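Local structure of ubiquinone biosynthesis accessory factor UbiJ (Escherichia coli, 6H6O) at residues A[27-32]-A[124-129]; A[89-94]-A[99-104]; A[47-52]-A[56-61]. The protein binds hydrophobic ubiquinone biosynthetic intermediates through the SCP2 domain described here and is essential for the stability of the Ubi complex. All coordinates share one frame; numbering follows the deposited sequence.

Contact 1. Residues A[27-32]-A[124-129]. With CA (calcium ion), chain G; CA (calcium ion), chain H.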
loop_
_atom_site.group_PDB
_atom_site.type_symbol
_atom_site.label_atom_id
_atom_site.label_comp_id
_atom_site.label_asym_id
_atom_site.label_seq_id
_atom_site.Cartn_x
_atom_site.Cartn_y
_atom_site.Cartn_z
ATOM N N ASN A 27 2.546 -13.033 -0.253
ATOM C CA ASN A 27 2.984 -14.383 0.054
ATOM C C ASN A 27 2.409 -14.912 1.377
ATOM O O ASN A 27 1.930 -16.046 1.417
ATOM C CB ASN A 27 4.490 -14.515 -0.010
ATOM C CG ASN A 27 4.937 -14.573 -1.457
ATOM O OD1 ASN A 27 4.540 -15.463 -2.220
ATOM N ND2 ASN A 27 5.719 -13.608 -1.867
ATOM N N THR A 28 2.364 -14.081 2.410
ATOM C CA THR A 28 1.775 -14.534 3.676
ATOM C C THR A 28 0.268 -14.797 3.525
ATOM O O THR A 28 -0.254 -15.772 4.076
ATOM C CB THR A 28 2.068 -13.523 4.802
ATOM O OG1 THR A 28 3.478 -13.272 4.849
ATOM C CG2 THR A 28 1.569 -14.010 6.172
ATOM N N PHE A 29 -0.421 -13.954 2.755
ATOM C CA PHE A 29 -1.871 -14.060 2.577
ATOM C C PHE A 29 -2.317 -15.206 1.644
ATOM O O PHE A 29 -3.276 -15.936 1.964
ATOM C CB PHE A 29 -2.436 -12.706 2.105
ATOM C CG PHE A 29 -3.941 -12.609 1.966
ATOM C CD1 PHE A 29 -4.774 -12.776 3.073
ATOM C CD2 PHE A 29 -4.522 -12.321 0.735
ATOM C CE1 PHE A 29 -6.167 -12.658 2.948
ATOM C CE2 PHE A 29 -5.918 -12.232 0.606
ATOM C CZ PHE A 29 -6.728 -12.398 1.713
ATOM N N LEU A 30 -1.590 -15.393 0.537
ATOM C CA LEU A 30 -1.950 -16.325 -0.527
ATOM C C LEU A 30 -1.176 -17.625 -0.599
ATOM O O LEU A 30 -1.752 -18.620 -1.026
ATOM C CB LEU A 30 -1.851 -15.620 -1.900
ATOM C CG LEU A 30 -2.661 -14.324 -2.098
ATOM C CD1 LEU A 30 -2.326 -13.692 -3.429
ATOM C CD2 LEU A 30 -4.204 -14.565 -1.980
ATOM N N TYR A 31 0.107 -17.634 -0.219
ATOM C CA TYR A 31 0.954 -18.819 -0.373
ATOM C C TYR A 31 1.276 -19.602 0.891
ATOM O O TYR A 31 1.872 -20.681 0.788
ATOM C CB TYR A 31 2.270 -18.416 -1.058
ATOM C CG TYR A 31 2.147 -18.332 -2.556
ATOM C CD1 TYR A 31 1.641 -17.189 -3.173
ATOM C CD2 TYR A 31 2.512 -19.408 -3.363
ATOM C CE1 TYR A 31 1.507 -17.119 -4.560
ATOM C CE2 TYR A 31 2.424 -19.333 -4.745
ATOM C CZ TYR A 31 1.927 -18.187 -5.338
ATOM O OH TYR A 31 1.855 -18.125 -6.695
ATOM N N ARG A 32 0.926 -19.074 2.069
ATOM C CA ARG A 32 1.257 -19.756 3.323
ATOM C C ARG A 32 0.418 -21.042 3.518
ATOM O O ARG A 32 0.947 -22.036 4.013
ATOM C CB ARG A 32 1.063 -18.796 4.510
ATOM C CG ARG A 32 1.464 -19.334 5.875
ATOM C CD ARG A 32 1.359 -18.235 6.918
ATOM N NE ARG A 32 1.673 -18.722 8.265
ATOM C CZ ARG A 32 2.885 -18.699 8.814
ATOM N NH1 ARG A 32 3.074 -19.171 10.039
ATOM N NH2 ARG A 32 3.919 -18.214 8.137
ATOM N N ASP A 124 -10.460 -14.539 -2.589
ATOM C CA ASP A 124 -11.737 -14.893 -1.958
ATOM C C ASP A 124 -11.569 -16.191 -1.134
ATOM O O ASP A 124 -11.951 -16.236 0.033
ATOM C CB ASP A 124 -12.835 -15.063 -3.023
ATOM C CG ASP A 124 -14.263 -15.079 -2.478
ATOM O OD1 ASP A 124 -14.446 -14.771 -1.282
ATOM O OD2 ASP A 124 -15.198 -15.389 -3.259
ATOM N N LEU A 125 -10.888 -17.201 -1.714
ATOM C CA LEU A 125 -10.663 -18.467 -1.021
ATOM C C LEU A 125 -9.656 -18.315 0.112
ATOM O O LEU A 125 -9.766 -19.024 1.116
ATOM C CB LEU A 125 -10.246 -19.558 -2.007
ATOM C CG LEU A 125 -11.387 -20.028 -2.948
ATOM C CD1 LEU A 125 -10.855 -20.890 -4.068
ATOM C CD2 LEU A 125 -12.481 -20.801 -2.186
ATOM N N ALA A 126 -8.696 -17.368 -0.023
ATOM C CA ALA A 126 -7.701 -17.101 1.023
ATOM C C ALA A 126 -8.329 -16.502 2.283
ATOM O O ALA A 126 -7.821 -16.690 3.397
ATOM C CB ALA A 126 -6.568 -16.219 0.489
ATOM N N GLU A 127 -9.440 -15.783 2.098
ATOM C CA GLU A 127 -10.213 -15.217 3.201
ATOM C C GLU A 127 -11.073 -16.329 3.831
ATOM O O GLU A 127 -11.218 -16.376 5.058
ATOM C CB GLU A 127 -11.102 -14.097 2.674
ATOM C CG GLU A 127 -11.604 -13.147 3.748
ATOM C CD GLU A 127 -12.658 -12.152 3.294
ATOM O OE1 GLU A 127 -13.224 -12.331 2.190
ATOM O OE2 GLU A 127 -12.940 -11.203 4.063
ATOM N N PHE A 128 -11.643 -17.234 2.983
ATOM C CA PHE A 128 -12.461 -18.362 3.445
ATOM C C PHE A 128 -11.639 -19.302 4.332
ATOM O O PHE A 128 -12.116 -19.779 5.361
ATOM C CB PHE A 128 -13.054 -19.132 2.236
ATOM C CG PHE A 128 -13.320 -20.609 2.477
ATOM C CD1 PHE A 128 -14.421 -21.025 3.226
ATOM C CD2 PHE A 128 -12.458 -21.578 1.977
ATOM C CE1 PHE A 128 -14.646 -22.382 3.474
ATOM C CE2 PHE A 128 -12.674 -22.934 2.237
ATOM C CZ PHE A 128 -13.768 -23.328 2.983
ATOM N N ASP A 129 -10.443 -19.642 3.864
ATOM C CA ASP A 129 -9.548 -20.551 4.541
ATOM C C ASP A 129 -8.959 -19.848 5.794
ATOM O O ASP A 129 -8.241 -18.871 5.639
ATOM C CB ASP A 129 -8.467 -21.030 3.569
ATOM C CG ASP A 129 -7.397 -21.837 4.234
ATOM O OD1 ASP A 129 -7.720 -22.595 5.136
ATOM O OD2 ASP A 129 -6.235 -21.694 3.852
HETATM CA CA CA G . -6.509 -17.428 5.037
HETATM CA CA CA H . -14.461 -12.260 -0.380
HETATM O O HOH W 1 -4.604 -16.190 4.310
HETATM O O HOH W 2 -5.547 -19.055 3.666
HETATM O O HOH W 3 -7.392 -15.846 6.449
HETATM O O HOH W 4 -12.111 -11.473 -1.117
HETATM O O HOH W 5 -16.116 -13.808 0.833
#

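Contact 2. Residues A[89-94]-A[99-104]. With CA (calcium ion), chain H.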
loop_
_atom_site.group_PDB
_atom_site.type_symbol
_atom_site.label_atom_id
_atom_site.label_comp_id
_atom_site.label_asym_id
_atom_site.label_seq_id
_atom_site.Cartn_x
_atom_site.Cartn_y
_atom_site.Cartn_z
ATOM N N LEU A 89 -9.466 -1.832 -4.885
ATOM C CA LEU A 89 -8.959 -3.007 -4.144
ATOM C C LEU A 89 -9.909 -3.520 -3.021
ATOM O O LEU A 89 -10.252 -4.702 -3.062
ATOM C CB LEU A 89 -7.529 -2.751 -3.605
ATOM C CG LEU A 89 -6.861 -3.828 -2.739
ATOM C CD1 LEU A 89 -6.576 -5.103 -3.536
ATOM C CD2 LEU A 89 -5.568 -3.296 -2.123
ATOM N N PRO A 90 -10.414 -2.702 -2.062
ATOM C CA PRO A 90 -11.342 -3.266 -1.057
ATOM C C PRO A 90 -12.684 -3.744 -1.634
ATOM O O PRO A 90 -13.453 -4.398 -0.924
ATOM C CB PRO A 90 -11.514 -2.132 -0.042
ATOM C CG PRO A 90 -11.199 -0.904 -0.789
ATOM C CD PRO A 90 -10.177 -1.261 -1.826
ATOM N N LYS A 91 -12.961 -3.444 -2.924
ATOM C CA LYS A 91 -14.208 -3.850 -3.596
ATOM C C LYS A 91 -14.105 -5.218 -4.257
ATOM O O LYS A 91 -15.141 -5.795 -4.591
ATOM C CB LYS A 91 -14.639 -2.827 -4.659
ATOM C CG LYS A 91 -14.962 -1.446 -4.119
ATOM C CD LYS A 91 -15.232 -0.473 -5.222
ATOM C CE LYS A 91 -15.456 0.912 -4.675
ATOM N NZ LYS A 91 -15.822 1.859 -5.750
ATOM N N LEU A 92 -12.881 -5.693 -4.535
ATOM C CA LEU A 92 -12.655 -6.968 -5.205
ATOM C C LEU A 92 -12.902 -8.179 -4.267
ATOM O O LEU A 92 -12.024 -9.026 -4.084
ATOM C CB LEU A 92 -11.256 -6.993 -5.873
ATOM C CG LEU A 92 -11.021 -5.993 -7.024
ATOM C CD1 LEU A 92 -9.544 -5.912 -7.393
ATOM C CD2 LEU A 92 -11.798 -6.380 -8.254
ATOM N N ARG A 93 -14.126 -8.263 -3.705
ATOM C CA ARG A 93 -14.555 -9.315 -2.772
ATOM C C ARG A 93 -14.757 -10.676 -3.440
ATOM O O ARG A 93 -14.457 -11.700 -2.824
ATOM C CB ARG A 93 -15.825 -8.894 -2.016
ATOM C CG ARG A 93 -15.634 -7.670 -1.126
ATOM C CD ARG A 93 -16.952 -7.141 -0.592
ATOM N NE ARG A 93 -16.760 -5.952 0.240
ATOM C CZ ARG A 93 -16.784 -4.700 -0.212
ATOM N NH1 ARG A 93 -16.600 -3.684 0.620
ATOM N NH2 ARG A 93 -16.991 -4.457 -1.502
ATOM N N ASP A 94 -15.278 -10.689 -4.682
ATOM C CA ASP A 94 -15.555 -11.911 -5.451
ATOM C C ASP A 94 -15.706 -11.605 -6.949
ATOM O O ASP A 94 -15.652 -10.434 -7.337
ATOM C CB ASP A 94 -16.821 -12.630 -4.911
ATOM C CG ASP A 94 -18.016 -11.733 -4.631
ATOM O OD1 ASP A 94 -18.283 -10.821 -5.449
ATOM O OD2 ASP A 94 -18.715 -11.975 -3.622
ATOM N N THR A 99 -17.007 -8.477 -11.971
ATOM C CA THR A 99 -17.797 -8.284 -13.195
ATOM C C THR A 99 -18.456 -6.894 -13.198
ATOM O O THR A 99 -18.422 -6.213 -14.225
ATOM C CB THR A 99 -18.836 -9.423 -13.384
ATOM O OG1 THR A 99 -18.219 -10.678 -13.102
ATOM C CG2 THR A 99 -19.405 -9.464 -14.792
ATOM N N ALA A 100 -19.030 -6.476 -12.047
ATOM C CA ALA A 100 -19.662 -5.162 -11.898
ATOM C C ALA A 100 -18.631 -4.044 -12.083
ATOM O O ALA A 100 -18.935 -3.056 -12.749
ATOM C CB ALA A 100 -20.338 -5.046 -10.542
ATOM N N LEU A 101 -17.394 -4.230 -11.548
ATOM C CA LEU A 101 -16.319 -3.236 -11.678
ATOM C C LEU A 101 -15.838 -3.100 -13.110
ATOM O O LEU A 101 -15.559 -1.987 -13.556
ATOM C CB LEU A 101 -15.161 -3.518 -10.713
ATOM C CG LEU A 101 -15.511 -3.312 -9.214
ATOM C CD1 LEU A 101 -14.537 -3.969 -8.309
ATOM C CD2 LEU A 101 -15.717 -1.840 -8.851
ATOM N N ILE A 102 -15.780 -4.220 -13.850
ATOM C CA ILE A 102 -15.399 -4.194 -15.263
ATOM C C ILE A 102 -16.507 -3.496 -16.072
ATOM O O ILE A 102 -16.214 -2.602 -16.871
ATOM C CB ILE A 102 -15.034 -5.606 -15.797
ATOM C CG1 ILE A 102 -13.709 -6.094 -15.153
ATOM C CG2 ILE A 102 -14.921 -5.604 -17.337
ATOM C CD1 ILE A 102 -13.467 -7.660 -15.186
ATOM N N ARG A 103 -17.787 -3.862 -15.811
ATOM C CA ARG A 103 -18.946 -3.256 -16.476
ATOM C C ARG A 103 -19.019 -1.733 -16.247
ATOM O O ARG A 103 -19.270 -0.985 -17.191
ATOM C CB ARG A 103 -20.247 -3.944 -16.019
ATOM C CG ARG A 103 -21.473 -3.513 -16.820
ATOM C CD ARG A 103 -22.756 -4.175 -16.345
ATOM N NE ARG A 103 -22.755 -5.621 -16.559
ATOM C CZ ARG A 103 -23.195 -6.229 -17.657
ATOM N NH1 ARG A 103 -23.134 -7.547 -17.759
ATOM N NH2 ARG A 103 -23.684 -5.519 -18.670
ATOM N N SER A 104 -18.770 -1.272 -15.009
ATOM C CA SER A 104 -18.831 0.155 -14.697
ATOM C C SER A 104 -17.618 0.960 -15.214
ATOM O O SER A 104 -17.649 2.191 -15.180
ATOM C CB SER A 104 -18.996 0.357 -13.192
ATOM O OG SER A 104 -17.817 -0.043 -12.511
HETATM CA CA CA H . -14.461 -12.260 -0.380
HETATM O O HOH W 4 -12.111 -11.473 -1.117
HETATM O O HOH W 5 -16.116 -13.808 0.833
#

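Contact 3. Residues A[47-52]-A[56-61]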
loop_
_atom_site.group_PDB
_atom_site.type_symbol
_atom_site.label_atom_id
_atom_site.label_comp_id
_atom_site.label_asym_id
_atom_site.label_seq_id
_atom_site.Cartn_x
_atom_site.Cartn_y
_atom_site.Cartn_z
ATOM N N VAL A 47 1.922 -13.718 -15.528
ATOM C CA VAL A 47 2.443 -12.368 -15.286
ATOM C C VAL A 47 1.239 -11.393 -15.297
ATOM O O VAL A 47 0.596 -11.212 -16.344
ATOM C CB VAL A 47 3.516 -11.922 -16.304
ATOM C CG1 VAL A 47 4.046 -10.523 -15.937
ATOM C CG2 VAL A 47 4.656 -12.933 -16.398
ATOM N N LEU A 48 0.928 -10.793 -14.135
ATOM C CA LEU A 48 -0.176 -9.856 -13.999
ATOM C C LEU A 48 0.390 -8.465 -13.742
ATOM O O LEU A 48 1.042 -8.253 -12.717
ATOM C CB LEU A 48 -1.100 -10.287 -12.846
ATOM C CG LEU A 48 -2.270 -9.331 -12.446
ATOM C CD1 LEU A 48 -3.243 -9.083 -13.630
ATOM C CD2 LEU A 48 -3.059 -9.901 -11.244
ATOM N N ARG A 49 0.147 -7.531 -14.679
ATOM C CA ARG A 49 0.599 -6.140 -14.550
ATOM C C ARG A 49 -0.529 -5.288 -13.969
ATOM O O ARG A 49 -1.644 -5.315 -14.477
ATOM C CB ARG A 49 1.057 -5.588 -15.911
ATOM C CG ARG A 49 1.825 -4.276 -15.798
ATOM C CD ARG A 49 2.526 -3.913 -17.105
ATOM N NE ARG A 49 3.394 -2.756 -16.891
ATOM C CZ ARG A 49 4.708 -2.727 -17.100
ATOM N NH1 ARG A 49 5.336 -3.791 -17.579
ATOM N NH2 ARG A 49 5.402 -1.627 -16.836
ATOM N N VAL A 50 -0.229 -4.525 -12.917
ATOM C CA VAL A 50 -1.198 -3.676 -12.228
ATOM C C VAL A 50 -0.753 -2.224 -12.374
ATOM O O VAL A 50 0.332 -1.855 -11.912
ATOM C CB VAL A 50 -1.445 -4.076 -10.734
ATOM C CG1 VAL A 50 -2.531 -3.203 -10.103
ATOM C CG2 VAL A 50 -1.792 -5.557 -10.577
ATOM N N GLU A 51 -1.571 -1.425 -13.075
ATOM C CA GLU A 51 -1.334 0.005 -13.284
ATOM C C GLU A 51 -2.282 0.738 -12.345
ATOM O O GLU A 51 -3.495 0.727 -12.567
ATOM C CB GLU A 51 -1.595 0.413 -14.744
ATOM C CG GLU A 51 -0.802 -0.369 -15.792
ATOM C CD GLU A 51 0.686 -0.099 -15.916
ATOM O OE1 GLU A 51 1.238 0.708 -15.137
ATOM O OE2 GLU A 51 1.315 -0.731 -16.792
ATOM N N VAL A 52 -1.754 1.285 -11.248
ATOM C CA VAL A 52 -2.598 1.989 -10.281
ATOM C C VAL A 52 -2.659 3.449 -10.753
ATOM O O VAL A 52 -1.623 4.125 -10.806
ATOM C CB VAL A 52 -2.146 1.837 -8.790
ATOM C CG1 VAL A 52 -3.167 2.469 -7.852
ATOM C CG2 VAL A 52 -1.969 0.367 -8.405
ATOM N N SER A 56 2.933 6.830 -10.660
ATOM C CA SER A 56 3.780 6.888 -11.852
ATOM C C SER A 56 4.406 5.548 -12.252
ATOM O O SER A 56 4.934 5.438 -13.361
ATOM C CB SER A 56 4.856 7.961 -11.683
ATOM O OG SER A 56 5.686 7.660 -10.571
ATOM N N THR A 57 4.330 4.528 -11.374
ATOM C CA THR A 57 4.950 3.228 -11.622
ATOM C C THR A 57 3.963 2.056 -11.664
ATOM O O THR A 57 2.915 2.098 -11.043
ATOM C CB THR A 57 6.024 2.963 -10.558
ATOM O OG1 THR A 57 5.446 3.132 -9.260
ATOM C CG2 THR A 57 7.277 3.830 -10.735
ATOM N N SER A 58 4.355 0.983 -12.335
ATOM C CA SER A 58 3.588 -0.260 -12.461
ATOM C C SER A 58 3.961 -1.239 -11.320
ATOM O O SER A 58 5.014 -1.091 -10.690
ATOM C CB SER A 58 3.917 -0.922 -13.800
ATOM O OG SER A 58 3.811 -0.026 -14.894
ATOM N N LEU A 59 3.095 -2.237 -11.083
ATOM C CA LEU A 59 3.339 -3.358 -10.181
ATOM C C LEU A 59 3.202 -4.607 -11.069
ATOM O O LEU A 59 2.236 -4.729 -11.812
ATOM C CB LEU A 59 2.308 -3.453 -9.055
ATOM C CG LEU A 59 2.410 -2.467 -7.883
ATOM C CD1 LEU A 59 1.268 -2.716 -6.922
ATOM C CD2 LEU A 59 3.749 -2.622 -7.105
ATOM N N ILE A 60 4.160 -5.498 -11.012
ATOM C CA ILE A 60 4.098 -6.713 -11.819
ATOM C C ILE A 60 4.177 -7.913 -10.870
ATOM O O ILE A 60 5.092 -8.005 -10.062
ATOM C CB ILE A 60 5.163 -6.713 -12.938
ATOM C CG1 ILE A 60 5.015 -5.456 -13.866
ATOM C CG2 ILE A 60 5.052 -8.007 -13.770
ATOM C CD1 ILE A 60 5.948 -4.308 -13.540
ATOM N N LEU A 61 3.172 -8.782 -10.937
ATOM C CA LEU A 61 3.064 -9.980 -10.096
ATOM C C LEU A 61 3.392 -11.200 -10.963
ATOM O O LEU A 61 2.751 -11.401 -12.007
ATOM C CB LEU A 61 1.643 -10.105 -9.530
ATOM C CG LEU A 61 1.284 -9.290 -8.255
ATOM C CD1 LEU A 61 1.560 -7.807 -8.403
ATOM C CD2 LEU A 61 -0.171 -9.517 -7.874
HETATM O O HOH W 6 0.884 0.479 -10.346
#

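Contact 1. Residues A[27-32]-A[124-129]
Phe29 and Ala126 are joined in two unlike ways, by a methyl group lying over a ring and by water held on a calcium ion. The Ala126 methyl sits over one face of the Phe29 ring. Its CB is 4.1 Å from the ring centroid and 17° off the normal, a CH-pi contact displaced toward the CE2 and CZ rim. The Phe29 torsion explains this: CG is anti to the backbone N (chi1 -176°), which sends the ring out from helix 14-30 toward Ala126. The same methyl is also met by Leu30, whose CD2 is 3.8 Å from Ala126 CB. No direct hydrogen bond crosses the contact. The polar link runs from Phe29 O through water 1 to the calcium ion that Ala126 O binds. Water 1 donates to Phe29 O at 2.7 Å and binds the ion at 2.4 Å.

The two segments are the C-terminal ends of helix 14-30 and helix 113-128, the first and last helices of this chain, which carries the SCP2 domain. This ion sits at the end of the last helix, where Asp129 leaves helical geometry. Ala126 O binds the ion at 2.2 Å and Asp129 O at 2.3 Å. Ala131 O and waters 1, 2 and 3 complete the site. The carbonyl-rich helix end probably favours a cation here. Water 2 also donates to Asp129 OD2, 2.7 Å away.

A second calcium lies on another side of helix 113-128. Asp124 OD1 binds it, with Glu127 OE1 a longer ligand, and Arg93 O and waters 4 and 5 complete its shell. The Phe29 ring meets Phe14 of the second subunit, with the ring planes at about 55°.

Contact 2. Residues A[89-94]-A[99-104]
The inverse gamma turn centred on Leu92 brings this leucine against Leu101 of helix 95-104, the helix that the turn leads into. The closest pair is Leu92 CD2 and Leu101 CD1, 3.6 Å apart, with the two side chains crossing at a slant. Lys91 adds its aliphatic part. Its CB is 3.8 Å from Leu101 CD1, and its CD is 3.9 Å from Leu101 CD2. The lysine crosses the leucine at about a right angle and touches both of its methyls. Lys91 is extended beyond CG, which carries NZ past Leu101 to a salt bridge with Glu106. The stem of the lysine thus packs on apolar groups while its charge is answered outside the two segments.

In this SCP2 domain the connection from strand 80-84 to helix 95-104 holds a 3-10 segment that ends at Lys91, before the turn. Asp94 is the N-cap of the helix, and its OD1 accepts a hydrogen bond from Gln97 N. The gamma turn brings Arg93 N to 2.8 Å from Lys91 O, a weak hydrogen bond. Next to it, Arg93 O binds a calcium ion at 2.5 Å, which ties this loop to helix 113-128. The extended Arg93 side chain sets its guanidinium beside Pro90, with Pro90 O 3.4 Å above the plane and over its centre. Pro90 itself packs on Gly54 of the second subunit.

Contact 3. Residues A[47-52]-A[56-61]
Arg49 and Ile60 lie side by side and point the same way, with Ile60 CD1 4.0 Å above the centre of the guanidinium plane. The arginine reaches this place with CG anti to the backbone N (chi1 -167°) and a chain extended to NE. Ser58 OG approaches the guanidinium near its edge. Arg49 NH2 donates to Ser58 OG at 3.0 Å, and this hydroxyl in turn donates to Glu51 OE1 at 2.7 Å, on the syn side, 25° out of the carboxylate plane. Glu51 is bent at chi2 (-72°) and curls back to Arg49. Arg49 NE forms a salt bridge with Glu51 OE2 at 2.9 Å, from above the carboxylate plane. With a leucine in place of Arg49, the Glu51 carboxylate would probably be left without its cation and freer to turn. Nearby, Val47 CG1 presses on Ile60 CG2 at a tight 3.5 Å.

The backbones form an antiparallel beta hairpin. Leu48 with Leu61 and Val50 with Leu59 are its hydrogen-bonded pairs; Val50 N to Leu59 O is 2.7 Å. These four side chains occupy the other face of the sheet, where helix 14-30 covers Leu59 and Leu61. Water 6 joins Val50 O, Val52 N and Thr57 O near the turn. Ser58 OG both accepts from Arg49 and donates to Glu51, so this one hydroxyl joins the second strand to the ion pair of the first.

In the fold
From the N terminus the chain runs through helix 14-30, whose end supplies 27-32, the first half of contact 1. Contact 3 comes next and closes a short hairpin loop between strands 47-52 and 58-63. Contact 2 follows in series and closes another short loop, between 89-94 and helix 95-104. Contact 1 is completed only at 124-129, at the end of helix 113-128, so its long loop encloses both others. None cross. Contacts 1 and 2 touch through Asp124 and Arg93 and share a calcium ion. Contact 3 lies across the chain's centre from contact 1, about 20 Å away between centres, in the sheet that helix 14-30 covers.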